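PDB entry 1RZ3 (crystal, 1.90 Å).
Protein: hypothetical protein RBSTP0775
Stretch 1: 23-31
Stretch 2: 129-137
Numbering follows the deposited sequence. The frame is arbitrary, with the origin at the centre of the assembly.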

ATOM      1  N   LEU A  23      13.894  -4.149   5.619  1.00 17.72           N
ATOM      2  CA  LEU A  23      13.014  -3.224   6.319  1.00 16.95           C
ATOM      3  C   LEU A  23      11.766  -3.069   5.448  1.00 16.57           C
ATOM      4  O   LEU A  23      11.862  -2.685   4.284  1.00 16.84           O
ATOM      5  N   VAL A  24      10.602  -3.389   6.003  1.00 14.50           N
ATOM      6  CA  VAL A  24       9.352  -3.280   5.260  1.00 14.11           C
ATOM      7  C   VAL A  24       8.626  -1.980   5.609  1.00 14.93           C
ATOM      8  O   VAL A  24       8.228  -1.764   6.754  1.00 14.54           O
ATOM      9  N   LEU A  25       8.465  -1.123   4.606  1.00 13.71           N
ATOM     10  CA  LEU A  25       7.830   0.180   4.776  1.00 15.44           C
ATOM     11  C   LEU A  25       6.460   0.205   4.122  1.00 14.52           C
ATOM     12  O   LEU A  25       6.232  -0.446   3.106  1.00 14.30           O
ATOM     13  N   GLY A  26       5.551   0.967   4.706  1.00 14.23           N
ATOM     14  CA  GLY A  26       4.228   1.064   4.132  1.00 14.40           C
ATOM     15  C   GLY A  26       3.829   2.517   3.981  1.00 15.65           C
ATOM     16  O   GLY A  26       4.125   3.345   4.845  1.00 16.15           O
ATOM     17  N   ILE A  27       3.193   2.834   2.860  1.00 15.45           N
ATOM     18  CA  ILE A  27       2.705   4.179   2.615  1.00 17.36           C
ATOM     19  C   ILE A  27       1.195   4.005   2.495  1.00 16.17           C
ATOM     20  O   ILE A  27       0.681   3.574   1.466  1.00 14.71           O
ATOM     21  N   ASP A  28       0.505   4.318   3.585  1.00 15.80           N
ATOM     22  CA  ASP A  28      -0.941   4.182   3.680  1.00 17.37           C
ATOM     23  C   ASP A  28      -1.611   5.528   3.417  1.00 18.58           C
ATOM     24  O   ASP A  28      -1.150   6.567   3.875  1.00 18.00           O
ATOM     25  N   GLY A  29      -2.696   5.508   2.663  1.00 22.09           N
ATOM     26  CA  GLY A  29      -3.388   6.749   2.376  1.00 26.73           C
ATOM     27  C   GLY A  29      -4.616   6.461   1.549  1.00 28.84           C
ATOM     28  O   GLY A  29      -4.685   5.430   0.882  1.00 27.80           O
ATOM     29  N   LEU A  30      -5.582   7.373   1.586  1.00 31.90           N
ATOM     30  CA  LEU A  30      -6.820   7.195   0.841  1.00 33.89           C
ATOM     31  C   LEU A  30      -6.615   7.402  -0.656  1.00 34.25           C
ATOM     32  O   LEU A  30      -5.550   7.833  -1.096  1.00 32.06           O
ATOM     33  N   SER A  31      -7.644   7.085  -1.436  1.00 35.92           N
ATOM     34  CA  SER A  31      -7.583   7.228  -2.886  1.00 38.82           C
ATOM     35  C   SER A  31      -7.223   8.650  -3.309  1.00 40.51           C
ATOM     36  O   SER A  31      -7.749   9.620  -2.768  1.00 38.98           O
HETATM   37  N   MSE A 129       9.100  -1.489  -0.140  1.00 14.82           N
HETATM   38  CA  MSE A 129       8.122  -0.430   0.059  1.00 17.80           C
HETATM   39  C   MSE A 129       6.790  -0.790  -0.576  1.00 16.86           C
HETATM   40  O   MSE A 129       6.724  -1.145  -1.751  1.00 16.66           O
ATOM     41  N   ILE A 130       5.731  -0.695   0.219  1.00 17.08           N
ATOM     42  CA  ILE A 130       4.386  -1.018  -0.231  1.00 16.88           C
ATOM     43  C   ILE A 130       3.477   0.192  -0.044  1.00 16.12           C
ATOM     44  O   ILE A 130       3.413   0.760   1.047  1.00 17.06           O
ATOM     45  N   GLU A 131       2.788   0.596  -1.110  1.00 16.62           N
ATOM     46  CA  GLU A 131       1.875   1.729  -1.028  1.00 15.32           C
ATOM     47  C   GLU A 131       0.489   1.301  -1.483  1.00 17.18           C
ATOM     48  O   GLU A 131       0.352   0.511  -2.416  1.00 15.59           O
ATOM     49  N   GLY A 132      -0.536   1.814  -0.809  1.00 17.61           N
ATOM     50  CA  GLY A 132      -1.899   1.471  -1.178  1.00 16.81           C
ATOM     51  C   GLY A 132      -2.900   1.936  -0.148  1.00 16.91           C
ATOM     52  O   GLY A 132      -2.529   2.492   0.883  1.00 14.70           O
ATOM     53  N   VAL A 133      -4.180   1.720  -0.425  1.00 16.74           N
ATOM     54  CA  VAL A 133      -5.218   2.112   0.514  1.00 18.68           C
ATOM     55  C   VAL A 133      -5.492   0.959   1.476  1.00 18.23           C
ATOM     56  O   VAL A 133      -5.287  -0.210   1.131  1.00 18.55           O
ATOM     57  N   PHE A 134      -5.932   1.301   2.684  1.00 15.18           N
ATOM     58  CA  PHE A 134      -6.266   0.330   3.719  1.00 15.89           C
ATOM     59  C   PHE A 134      -5.111  -0.624   4.032  1.00 16.65           C
ATOM     60  O   PHE A 134      -5.338  -1.813   4.234  1.00 15.98           O
ATOM     61  N   LEU A 135      -3.884  -0.113   4.078  1.00 15.49           N
ATOM     62  CA  LEU A 135      -2.724  -0.960   4.355  1.00 17.16           C
ATOM     63  C   LEU A 135      -2.658  -1.481   5.783  1.00 16.91           C
ATOM     64  O   LEU A 135      -2.069  -2.531   6.038  1.00 16.24           O
ATOM     65  N   GLN A 136      -3.244  -0.738   6.717  1.00 16.44           N
ATOM     66  CA  GLN A 136      -3.187  -1.126   8.114  1.00 17.25           C
ATOM     67  C   GLN A 136      -4.318  -2.000   8.624  1.00 18.38           C
ATOM     68  O   GLN A 136      -4.637  -1.985   9.813  1.00 17.70           O
ATOM     69  N   ARG A 137      -4.930  -2.774   7.733  1.00 19.79           N
ATOM     70  CA  ARG A 137      -5.971  -3.675   8.191  1.00 20.72           C
ATOM     71  C   ARG A 137      -5.234  -4.712   9.053  1.00 19.84           C
ATOM     72  O   ARG A 137      -4.062  -5.017   8.809  1.00 18.09           O
TER

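The two strands run parallel, 13° apart; bridged residues share a face of the sheet. Met129, a selenomethionine (chi1 t, chi2 t, chi3 m), lies on the same face as Leu25 and Ile27 and packs against both: its CE is 3.8 Å from Leu25 CD1, and its SE is 3.7 Å from CD1 of Ile27 (m, t). Ile130 (m, t) takes the other face, where its CD1 meets Val24 CG1 loosely at 4.4 Å; its backbone is held by Ile130 N to Leu25 O (2.9 Å) and Ile27 N to Ile130 O (2.8 Å). Glu131 returns to the Met129 face. Its CB approaches Ile27 CB at 3.8 Å, but chi1 p and chi2 p lead the carboxylate away. Gly132 has no side chain, and its N donates to Ile27 O at 3.1 Å. Past the strand, Val133 (p) brings CG2 within 4.3 Å of Leu30 CA. Phe134 points away, yet its N donates to water 1 (2.8 Å from the water O), which in turn donates to Asp28 OD1 (2.7 Å). Leu135 (m, t) points toward stretch 1, with CD1 3.2 Å from Ile27 O and 4.1 Å from Gly26 CA. Its N donates to Asp28 OD1 at 3.0 Å and 161°, so this buried carboxylate oxygen, placed by chi1 t, anchors the turn both directly and through water.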

ATOM      1  CB  LEU A  23      13.702  -1.871   6.503  1.00 17.36           C
ATOM      2  CG  LEU A  23      12.952  -0.818   7.326  1.00 18.26           C
ATOM      3  CD1 LEU A  23      12.743  -1.327   8.752  1.00 18.63           C
ATOM      4  CD2 LEU A  23      13.749   0.472   7.337  1.00 17.68           C
ATOM      5  CB  VAL A  24       8.445  -4.500   5.545  1.00 14.63           C
ATOM      6  CG1 VAL A  24       7.154  -4.396   4.757  1.00 13.91           C
ATOM      7  CG2 VAL A  24       9.193  -5.784   5.181  1.00 17.28           C
ATOM      8  CB  LEU A  25       8.685   1.266   4.128  1.00 16.35           C
ATOM      9  CG  LEU A  25      10.197   1.188   4.336  1.00 21.19           C
ATOM     10  CD1 LEU A  25      10.898   2.127   3.353  1.00 22.41           C
ATOM     11  CD2 LEU A  25      10.531   1.548   5.775  1.00 22.25           C
ATOM     12  CB  ILE A  27       3.282   4.780   1.318  1.00 21.78           C
ATOM     13  CG1 ILE A  27       4.806   4.902   1.437  1.00 25.54           C
ATOM     14  CG2 ILE A  27       2.674   6.155   1.072  1.00 23.73           C
ATOM     15  CD1 ILE A  27       5.467   5.576   0.245  1.00 30.62           C
ATOM     16  CB  ASP A  28      -1.278   3.655   5.079  1.00 16.38           C
ATOM     17  CG  ASP A  28      -2.734   3.254   5.241  1.00 17.17           C
ATOM     18  OD1 ASP A  28      -3.385   2.855   4.252  1.00 18.59           O
ATOM     19  OD2 ASP A  28      -3.218   3.314   6.390  1.00 17.75           O
ATOM     20  CB  LEU A  30      -7.886   8.156   1.379  1.00 36.75           C
ATOM     21  CG  LEU A  30      -8.086   8.115   2.900  1.00 37.71           C
ATOM     22  CD1 LEU A  30      -9.257   9.002   3.295  1.00 39.86           C
ATOM     23  CD2 LEU A  30      -8.329   6.682   3.353  1.00 41.05           C
ATOM     24  CB  SER A  31      -8.924   6.834  -3.507  1.00 40.49           C
ATOM     25  OG  SER A  31      -8.890   6.983  -4.916  1.00 44.22           O
HETATM   26  CB  MSE A 129       8.630   0.885  -0.522  1.00 20.88           C
HETATM   27  CG  MSE A 129       7.742   2.059  -0.174  1.00 27.72           C
HETATM   28 SE   MSE A 129       8.412   3.670  -0.946  1.00 40.50          SE
HETATM   29  CE  MSE A 129       9.928   3.957   0.217  1.00 30.88           C
ATOM     30  CB  ILE A 130       3.822  -2.209   0.582  1.00 17.70           C
ATOM     31  CG1 ILE A 130       4.772  -3.406   0.454  1.00 20.11           C
ATOM     32  CG2 ILE A 130       2.420  -2.565   0.100  1.00 17.70           C
ATOM     33  CD1 ILE A 130       4.402  -4.589   1.314  1.00 24.00           C
ATOM     34  CB  GLU A 131       2.375   2.899  -1.892  1.00 18.90           C
ATOM     35  CG  GLU A 131       2.438   2.633  -3.393  1.00 20.56           C
ATOM     36  CD  GLU A 131       1.151   2.991  -4.124  1.00 23.35           C
ATOM     37  OE1 GLU A 131       0.173   3.407  -3.464  1.00 23.18           O
ATOM     38  OE2 GLU A 131       1.123   2.856  -5.367  1.00 22.97           O
ATOM     39  CB  VAL A 133      -6.526   2.487  -0.225  1.00 21.85           C
ATOM     40  CG1 VAL A 133      -7.040   1.300  -1.011  1.00 21.47           C
ATOM     41  CG2 VAL A 133      -7.567   2.964   0.769  1.00 23.94           C
ATOM     42  CB  PHE A 134      -7.489  -0.505   3.297  1.00 15.93           C
ATOM     43  CG  PHE A 134      -8.615   0.300   2.694  1.00 17.59           C
ATOM     44  CD1 PHE A 134      -9.100   1.441   3.329  1.00 17.89           C
ATOM     45  CD2 PHE A 134      -9.213  -0.106   1.499  1.00 18.52           C
ATOM     46  CE1 PHE A 134     -10.167   2.168   2.788  1.00 19.68           C
ATOM     47  CE2 PHE A 134     -10.285   0.613   0.945  1.00 19.35           C
ATOM     48  CZ  PHE A 134     -10.761   1.753   1.593  1.00 19.45           C
ATOM     49  CB  LEU A 135      -1.422  -0.205   4.089  1.00 16.80           C
ATOM     50  CG  LEU A 135      -0.996   0.125   2.661  1.00 21.34           C
ATOM     51  CD1 LEU A 135       0.443   0.657   2.708  1.00 20.42           C
ATOM     52  CD2 LEU A 135      -1.067  -1.123   1.781  1.00 21.04           C
ATOM     53  CB  GLN A 136      -3.027   0.127   8.977  1.00 16.34           C
ATOM     54  CG  GLN A 136      -1.720   0.849   8.674  1.00 17.61           C
ATOM     55  CD  GLN A 136      -1.526   2.092   9.502  1.00 16.52           C
ATOM     56  OE1 GLN A 136      -2.054   3.166   9.186  1.00 18.95           O
ATOM     57  NE2 GLN A 136      -0.777   1.957  10.580  1.00 11.42           N
ATOM     58  CB  ARG A 137      -6.716  -4.314   7.010  1.00 22.30           C
ATOM     59  CG  ARG A 137      -5.862  -4.933   5.933  1.00 22.17           C
ATOM     60  CD  ARG A 137      -6.749  -5.563   4.848  1.00 21.07           C
ATOM     61  NE  ARG A 137      -7.168  -4.643   3.788  1.00 22.03           N
ATOM     62  CZ  ARG A 137      -8.434  -4.421   3.438  1.00 21.36           C
ATOM     63  NH1 ARG A 137      -9.426  -5.040   4.071  1.00 19.61           N
ATOM     64  NH2 ARG A 137      -8.713  -3.615   2.424  1.00 21.38           N
TER
HETATM   65  O   HOH W   1      -5.660   4.000   3.321  1.00 23.27           O